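Enoyl-CoA hydratase (Mycobacterium tuberculosis, PDB 5KJP) probably catalyses the reversible hydration of unsaturated acyl-CoA thioesters in fatty acid metabolism, as a member of the crotonase superfamily. Local coordinates at residues E14-V19 against N40-R45; P100-L105 against A211-K216. All coordinates share one frame; numbering follows the deposited sequence.

Contact 1. Residues E14-V19 against N40-R45; sequences EPEVLV and NAAVSR
Glu16 and Asn40 meet through their polar ends, the two side chains crossing at about a right angle. Asn40 ND2 donates to Glu16 OE1 over 2.9 Å in a nearly straight bond (165° at the hydrogen). The carboxylate oxygen receives it on its syn lone pair, on the side of OE2, and lies almost in the amide plane, although the carboxylate and amide planes are turned 57° apart. Glu16 reaches this point with its chain extended beyond CG. Arg32 adds a weak, long ion pair to the same oxygen.

The other end of the amide works within its own segment. Asn40 is the N-cap of helix 41-56: chi1 of 59° sets CG between the backbone N and the carbonyl carbon, and OD1 accepts from Val43 N, in the first turn, at 2.9 Å. One side chain thus caps the helix with its oxygen and ties it with its nitrogen to Glu16, the residue just before strand 17-22, an outermost strand of the chain's mixed sheet in this crotonase fold.

Van der Waals contacts flank the polar pair. Ala42 CB lies against the carboxylate, 3.5 Å from Glu16 OE2. Val17 CG2 is 3.7 Å from Val43 O and forms an apolar pair with Val43 CG1 at 4.0 Å, while Val43 CG2 approaches Glu16 CB at 4.1 Å. Ile28 and Ile30 of strand 25-30 pack on Val17 and Val43 respectively.

Contact 2. Residues P100-L105 against A211-K216; sequences PPTKPL and AVVATK
Lys216 NZ bonds to two backbone carbonyls of the facing loop, 2.8 Å from Lys103 O and 2.9 Å from Pro101 O. In both bonds the ammonium stands above the carbonyl plane, 57° out of it at Lys103 and 48° at Pro101. A salt bridge to Asp125 OD2 gives the buried nitrogen a third partner and would probably favour its charged form. The same carboxylate oxygen accepts from Leu105 N, so Asp125 serves both the lysine and the first backbone N-H of strand 105-109. Lys216 reaches across as a fully extended chain, with CG anti to the backbone N (chi1 168°), and its methylenes run past the intervening carbonyl: CD is 3.3 Å from Thr102 O. That oxygen also accepts from a water, at 2.7 Å, which donates in turn to Val213 O and so bridges loop and helix.

Beyond the polar centre the packing is aliphatic. Val213 spreads its two methyls over neighbouring loop residues, CG1 meeting Thr102 CG2 at 3.7 Å and CG2 meeting Lys103 CG at 4.0 Å. Pro104 and Val212 cross at about a right angle, with Pro104 CG only 3.5 Å from Val212 CG1, tighter than usual van der Waals contact. Leu168 of the second subunit packs on both, placing this edge at an interface of the three-chain assembly.

The loop contacts two helices: Pro101 packs on Met51 and Leu54 of helix 41-56, and Thr102, Lys103 and Pro104 meet helix 209-221, from the helical C-terminal part of the crotonase fold, just before the chain enters strand 105-109, between strands 62-67 and 126-130 of the mixed sheet.

Overall arrangement
The two contacts illustrate how polar side chains join a helix to a loop that leads into a strand, in different settings. Contact 1 is partly buried, about 17 Å from the centre of the chain, and involves an outermost strand of the sheet; contact 2 is buried, about 10 Å from that centre, where the loop enters an inner strand. They are in series along the chain, with centres about 24 Å apart and no touch. Helix 41-56 links them, supplying its first turn to contact 1 and Met51, Leu54 and Asp55 to the packing around the loop of contact 2. Contact 1 relies on one amide-to-carboxylate bond with methyl packing around it, whereas the deeper site surrounds a charge with backbone oxygens and a carboxylate, and alone touches another subunit.

Contact 1. Residues E14-V19 against N40-R45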
ATOM      1  N   GLU A  14     -28.114  -1.275 -32.741  1.00 58.32           N
ATOM      2  CA  GLU A  14     -27.170  -0.403 -32.049  1.00 57.77           C
ATOM      3  C   GLU A  14     -26.386  -1.182 -30.997  1.00 41.47           C
ATOM      4  O   GLU A  14     -26.965  -1.706 -30.047  1.00 41.69           O
ATOM      5  CB  GLU A  14     -27.902   0.774 -31.403  1.00 57.93           C
ATOM      6  CG  GLU A  14     -26.995   1.930 -31.017  1.00 64.69           C
ATOM      7  CD  GLU A  14     -27.716   2.982 -30.196  1.00 71.54           C
ATOM      8  OE1 GLU A  14     -27.590   2.955 -28.953  1.00 66.57           O
ATOM      9  OE2 GLU A  14     -28.415   3.831 -30.792  1.00 74.51           O
ATOM     10  N   PRO A  15     -25.057  -1.253 -31.168  1.00 39.27           N
ATOM     11  CA  PRO A  15     -24.167  -2.064 -30.327  1.00 33.87           C
ATOM     12  C   PRO A  15     -24.253  -1.700 -28.848  1.00 28.88           C
ATOM     13  O   PRO A  15     -24.418  -0.532 -28.502  1.00 34.27           O
ATOM     14  CB  PRO A  15     -22.773  -1.750 -30.886  1.00 30.42           C
ATOM     15  CG  PRO A  15     -23.024  -1.225 -32.271  1.00 37.61           C
ATOM     16  CD  PRO A  15     -24.310  -0.479 -32.172  1.00 37.69           C
ATOM     17  N   GLU A  16     -24.141  -2.700 -27.984  1.00 23.27           N
ATOM     18  CA  GLU A  16     -24.231  -2.468 -26.548  1.00 20.56           C
ATOM     19  C   GLU A  16     -22.886  -2.033 -25.971  1.00 20.69           C
ATOM     20  O   GLU A  16     -22.801  -1.610 -24.817  1.00 22.09           O
ATOM     21  CB  GLU A  16     -24.760  -3.718 -25.850  1.00 25.52           C
ATOM     22  CG  GLU A  16     -26.153  -4.084 -26.343  1.00 34.31           C
ATOM     23  CD  GLU A  16     -26.657  -5.408 -25.809  1.00 47.01           C
ATOM     24  OE1 GLU A  16     -26.563  -5.631 -24.585  1.00 42.43           O
ATOM     25  OE2 GLU A  16     -27.164  -6.216 -26.618  1.00 41.93           O
ATOM     26  N   VAL A  17     -21.839  -2.142 -26.787  1.00 19.56           N
ATOM     27  CA  VAL A  17     -20.564  -1.494 -26.504  1.00 19.42           C
ATOM     28  C   VAL A  17     -20.164  -0.668 -27.721  1.00 23.44           C
ATOM     29  O   VAL A  17     -20.032  -1.197 -28.827  1.00 25.19           O
ATOM     30  CB  VAL A  17     -19.441  -2.502 -26.168  1.00 20.65           C
ATOM     31  CG1 VAL A  17     -18.111  -1.774 -25.996  1.00 20.00           C
ATOM     32  CG2 VAL A  17     -19.783  -3.279 -24.904  1.00 18.24           C
ATOM     33  N   LEU A  18     -19.997   0.635 -27.524  1.00 20.28           N
ATOM     34  CA  LEU A  18     -19.604   1.511 -28.617  1.00 24.48           C
ATOM     35  C   LEU A  18     -18.109   1.765 -28.554  1.00 26.39           C
ATOM     36  O   LEU A  18     -17.530   1.849 -27.467  1.00 21.95           O
ATOM     37  CB  LEU A  18     -20.370   2.830 -28.559  1.00 24.54           C
ATOM     38  CG  LEU A  18     -21.889   2.705 -28.599  1.00 26.67           C
ATOM     39  CD1 LEU A  18     -22.521   4.032 -28.224  1.00 36.46           C
ATOM     40  CD2 LEU A  18     -22.334   2.258 -29.985  1.00 27.38           C
ATOM     41  N   VAL A  19     -17.489   1.883 -29.723  1.00 19.65           N
ATOM     42  CA  VAL A  19     -16.055   2.113 -29.803  1.00 18.63           C
ATOM     43  C   VAL A  19     -15.757   3.227 -30.797  1.00 24.04           C
ATOM     44  O   VAL A  19     -16.240   3.203 -31.930  1.00 25.62           O
ATOM     45  CB  VAL A  19     -15.305   0.824 -30.209  1.00 29.27           C
ATOM     46  CG1 VAL A  19     -13.862   1.111 -30.446  1.00 29.83           C
ATOM     47  CG2 VAL A  19     -15.441  -0.239 -29.122  1.00 26.73           C
ATOM     48  N   ASN A  40     -23.930  -7.770 -19.542  1.00 18.84           N
ATOM     49  CA  ASN A  40     -24.469  -9.042 -20.012  1.00 20.77           C
ATOM     50  C   ASN A  40     -23.466  -9.705 -20.956  1.00 21.15           C
ATOM     51  O   ASN A  40     -22.309  -9.269 -21.042  1.00 18.93           O
ATOM     52  CB  ASN A  40     -25.824  -8.851 -20.699  1.00 20.13           C
ATOM     53  CG  ASN A  40     -25.754  -7.908 -21.891  1.00 25.26           C
ATOM     54  OD1 ASN A  40     -24.681  -7.424 -22.257  1.00 25.35           O
ATOM     55  ND2 ASN A  40     -26.907  -7.648 -22.509  1.00 21.44           N
ATOM     56  N   ALA A  41     -23.899 -10.749 -21.659  1.00 22.59           N
ATOM     57  CA  ALA A  41     -23.018 -11.454 -22.590  1.00 27.14           C
ATOM     58  C   ALA A  41     -22.506 -10.518 -23.684  1.00 32.75           C
ATOM     59  O   ALA A  41     -21.316 -10.531 -24.009  1.00 25.46           O
ATOM     60  CB  ALA A  41     -23.736 -12.649 -23.207  1.00 29.42           C
ATOM     61  N   ALA A  42     -23.409  -9.709 -24.239  1.00 21.50           N
ATOM     62  CA  ALA A  42     -23.057  -8.779 -25.314  1.00 27.14           C
ATOM     63  C   ALA A  42     -21.997  -7.769 -24.865  1.00 26.04           C
ATOM     64  O   ALA A  42     -21.022  -7.514 -25.580  1.00 22.95           O
ATOM     65  CB  ALA A  42     -24.301  -8.055 -25.817  1.00 22.16           C
ATOM     66  N   VAL A  43     -22.185  -7.198 -23.679  1.00 20.57           N
ATOM     67  CA  VAL A  43     -21.229  -6.226 -23.162  1.00 17.76           C
ATOM     68  C   VAL A  43     -19.895  -6.892 -22.837  1.00 19.70           C
ATOM     69  O   VAL A  43     -18.836  -6.343 -23.128  1.00 18.32           O
ATOM     70  CB  VAL A  43     -21.757  -5.510 -21.903  1.00 20.63           C
ATOM     71  CG1 VAL A  43     -20.657  -4.666 -21.273  1.00 15.82           C
ATOM     72  CG2 VAL A  43     -22.954  -4.637 -22.254  1.00 18.65           C
ATOM     73  N   SER A  44     -19.951  -8.079 -22.240  1.00 18.62           N
ATOM     74  CA  SER A  44     -18.731  -8.810 -21.912  1.00 20.70           C
ATOM     75  C   SER A  44     -17.895  -9.061 -23.168  1.00 19.08           C
ATOM     76  O   SER A  44     -16.696  -8.770 -23.197  1.00 20.15           O
ATOM     77  CB  SER A  44     -19.069 -10.134 -21.222  1.00 21.43           C
ATOM     78  OG  SER A  44     -17.884 -10.811 -20.846  1.00 20.97           O
ATOM     79  N   ARG A  45     -18.538  -9.591 -24.208  1.00 20.17           N
ATOM     80  CA  ARG A  45     -17.864  -9.830 -25.485  1.00 21.55           C
ATOM     81  C   ARG A  45     -17.374  -8.536 -26.122  1.00 23.58           C
ATOM     82  O   ARG A  45     -16.268  -8.482 -26.662  1.00 19.86           O
ATOM     83  CB  ARG A  45     -18.792 -10.556 -26.461  1.00 22.86           C
ATOM     84  CG  ARG A  45     -18.141 -10.861 -27.806  1.00 29.03           C
ATOM     85  CD  ARG A  45     -16.955 -11.805 -27.642  1.00 44.07           C
ATOM     86  NE  ARG A  45     -16.142 -11.914 -28.852  1.00 55.04           N
ATOM     87  CZ  ARG A  45     -16.423 -12.710 -29.880  1.00 59.97           C
ATOM     88  NH1 ARG A  45     -17.504 -13.478 -29.855  1.00 59.77           N
ATOM     89  NH2 ARG A  45     -15.621 -12.738 -30.938  1.00 64.37           N
TER

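Contact 2. Residues P100-L105 against A211-K216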
ATOM      1  N   PRO A 100      -6.434  -8.281 -18.267  1.00 20.97           N
ATOM      2  CA  PRO A 100      -6.270  -6.840 -18.490  1.00 20.40           C
ATOM      3  C   PRO A 100      -5.416  -6.572 -19.729  1.00 16.61           C
ATOM      4  O   PRO A 100      -4.530  -7.371 -20.038  1.00 19.49           O
ATOM      5  CB  PRO A 100      -5.563  -6.354 -17.212  1.00 24.67           C
ATOM      6  CG  PRO A 100      -5.693  -7.472 -16.228  1.00 26.30           C
ATOM      7  CD  PRO A 100      -5.785  -8.726 -17.021  1.00 25.15           C
ATOM      8  N   PRO A 101      -5.681  -5.466 -20.436  1.00 16.19           N
ATOM      9  CA  PRO A 101      -4.925  -5.173 -21.658  1.00 18.95           C
ATOM     10  C   PRO A 101      -3.450  -4.900 -21.382  1.00 20.74           C
ATOM     11  O   PRO A 101      -3.067  -4.597 -20.248  1.00 15.46           O
ATOM     12  CB  PRO A 101      -5.610  -3.914 -22.204  1.00 16.35           C
ATOM     13  CG  PRO A 101      -6.171  -3.252 -20.986  1.00 15.79           C
ATOM     14  CD  PRO A 101      -6.613  -4.379 -20.087  1.00 16.99           C
ATOM     15  N   THR A 102      -2.637  -5.011 -22.425  1.00 18.46           N
ATOM     16  CA  THR A 102      -1.224  -4.669 -22.358  1.00 23.63           C
ATOM     17  C   THR A 102      -1.018  -3.155 -22.337  1.00 19.45           C
ATOM     18  O   THR A 102      -0.248  -2.629 -21.535  1.00 19.05           O
ATOM     19  CB  THR A 102      -0.477  -5.283 -23.542  1.00 21.99           C
ATOM     20  OG1 THR A 102      -0.591  -6.710 -23.466  1.00 26.00           O
ATOM     21  CG2 THR A 102       0.998  -4.877 -23.538  1.00 23.40           C
ATOM     22  N   LYS A 103      -1.725  -2.460 -23.220  1.00 15.23           N
ATOM     23  CA  LYS A 103      -1.631  -1.007 -23.295  1.00 15.05           C
ATOM     24  C   LYS A 103      -2.420  -0.362 -22.147  1.00 14.70           C
ATOM     25  O   LYS A 103      -3.274  -1.010 -21.550  1.00 13.67           O
ATOM     26  CB  LYS A 103      -2.130  -0.529 -24.660  1.00 14.80           C
ATOM     27  CG  LYS A 103      -1.215  -0.965 -25.801  1.00 16.87           C
ATOM     28  CD  LYS A 103      -1.771  -0.575 -27.170  1.00 16.30           C
ATOM     29  CE  LYS A 103      -0.906  -1.146 -28.282  1.00 19.88           C
ATOM     30  NZ  LYS A 103      -1.557  -1.014 -29.616  1.00 19.95           N
ATOM     31  N   PRO A 104      -2.122   0.910 -21.818  1.00 14.45           N
ATOM     32  CA  PRO A 104      -2.817   1.542 -20.688  1.00 15.74           C
ATOM     33  C   PRO A 104      -4.322   1.707 -20.913  1.00 12.68           C
ATOM     34  O   PRO A 104      -4.792   1.990 -22.020  1.00 12.05           O
ATOM     35  CB  PRO A 104      -2.133   2.914 -20.569  1.00 13.52           C
ATOM     36  CG  PRO A 104      -0.814   2.744 -21.239  1.00 17.12           C
ATOM     37  CD  PRO A 104      -1.056   1.772 -22.358  1.00 15.00           C
ATOM     38  N   LEU A 105      -5.067   1.500 -19.835  1.00 11.22           N
ATOM     39  CA  LEU A 105      -6.507   1.648 -19.835  1.00 10.92           C
ATOM     40  C   LEU A 105      -6.925   2.580 -18.711  1.00 13.29           C
ATOM     41  O   LEU A 105      -6.555   2.384 -17.550  1.00 12.35           O
ATOM     42  CB  LEU A 105      -7.187   0.286 -19.676  1.00 11.58           C
ATOM     43  CG  LEU A 105      -8.707   0.296 -19.530  1.00 10.94           C
ATOM     44  CD1 LEU A 105      -9.393   0.850 -20.786  1.00 13.61           C
ATOM     45  CD2 LEU A 105      -9.192  -1.112 -19.202  1.00 12.40           C
ATOM     46  N   ALA A 211       8.103   2.541 -24.338  1.00 16.39           N
ATOM     47  CA  ALA A 211       8.498   2.849 -22.970  1.00 15.18           C
ATOM     48  C   ALA A 211       7.284   2.832 -22.044  1.00 13.97           C
ATOM     49  O   ALA A 211       7.358   2.336 -20.922  1.00 12.13           O
ATOM     50  CB  ALA A 211       9.208   4.201 -22.909  1.00 13.87           C
ATOM     51  N   VAL A 212       6.162   3.357 -22.527  1.00 14.79           N
ATOM     52  CA  VAL A 212       4.922   3.355 -21.757  1.00 19.01           C
ATOM     53  C   VAL A 212       4.451   1.925 -21.475  1.00 14.43           C
ATOM     54  O   VAL A 212       4.116   1.582 -20.336  1.00 14.05           O
ATOM     55  CB  VAL A 212       3.816   4.148 -22.499  1.00 18.24           C
ATOM     56  CG1 VAL A 212       2.439   3.821 -21.941  1.00 16.29           C
ATOM     57  CG2 VAL A 212       4.097   5.656 -22.422  1.00 13.45           C
ATOM     58  N   VAL A 213       4.460   1.082 -22.503  1.00 13.45           N
ATOM     59  CA  VAL A 213       3.987  -0.288 -22.341  1.00 14.60           C
ATOM     60  C   VAL A 213       4.937  -1.063 -21.433  1.00 17.71           C
ATOM     61  O   VAL A 213       4.493  -1.826 -20.571  1.00 17.00           O
ATOM     62  CB  VAL A 213       3.834  -1.003 -23.700  1.00 18.16           C
ATOM     63  CG1 VAL A 213       3.855  -2.520 -23.533  1.00 16.73           C
ATOM     64  CG2 VAL A 213       2.547  -0.546 -24.389  1.00 19.98           C
ATOM     65  N   ALA A 214       6.241  -0.845 -21.602  1.00 16.19           N
ATOM     66  CA  ALA A 214       7.234  -1.510 -20.760  1.00 16.39           C
ATOM     67  C   ALA A 214       7.114  -1.069 -19.312  1.00 15.09           C
ATOM     68  O   ALA A 214       7.307  -1.864 -18.394  1.00 15.61           O
ATOM     69  CB  ALA A 214       8.644  -1.237 -21.270  1.00 15.27           C
ATOM     70  N   THR A 215       6.797   0.205 -19.113  1.00 12.19           N
ATOM     71  CA  THR A 215       6.661   0.752 -17.769  1.00 14.23           C
ATOM     72  C   THR A 215       5.479   0.100 -17.057  1.00 16.00           C
ATOM     73  O   THR A 215       5.590  -0.324 -15.902  1.00 13.18           O
ATOM     74  CB  THR A 215       6.491   2.280 -17.806  1.00 13.32           C
ATOM     75  OG1 THR A 215       7.723   2.878 -18.238  1.00 17.23           O
ATOM     76  CG2 THR A 215       6.146   2.817 -16.424  1.00 13.84           C
ATOM     77  N   LYS A 216       4.357  -0.005 -17.761  1.00 16.02           N
ATOM     78  CA  LYS A 216       3.187  -0.664 -17.200  1.00 16.72           C
ATOM     79  C   LYS A 216       3.493  -2.128 -16.907  1.00 15.95           C
ATOM     80  O   LYS A 216       3.117  -2.658 -15.861  1.00 15.77           O
ATOM     81  CB  LYS A 216       1.985  -0.550 -18.141  1.00 12.50           C
ATOM     82  CG  LYS A 216       0.830  -1.452 -17.740  1.00 16.37           C
ATOM     83  CD  LYS A 216      -0.430  -1.205 -18.563  1.00 14.50           C
ATOM     84  CE  LYS A 216      -1.423  -2.338 -18.349  1.00 13.83           C
ATOM     85  NZ  LYS A 216      -2.758  -2.058 -18.966  1.00 15.78           N
TER
HETATM   86  O   HOH W   1       2.068  -3.398 -20.290  1.00 15.82           O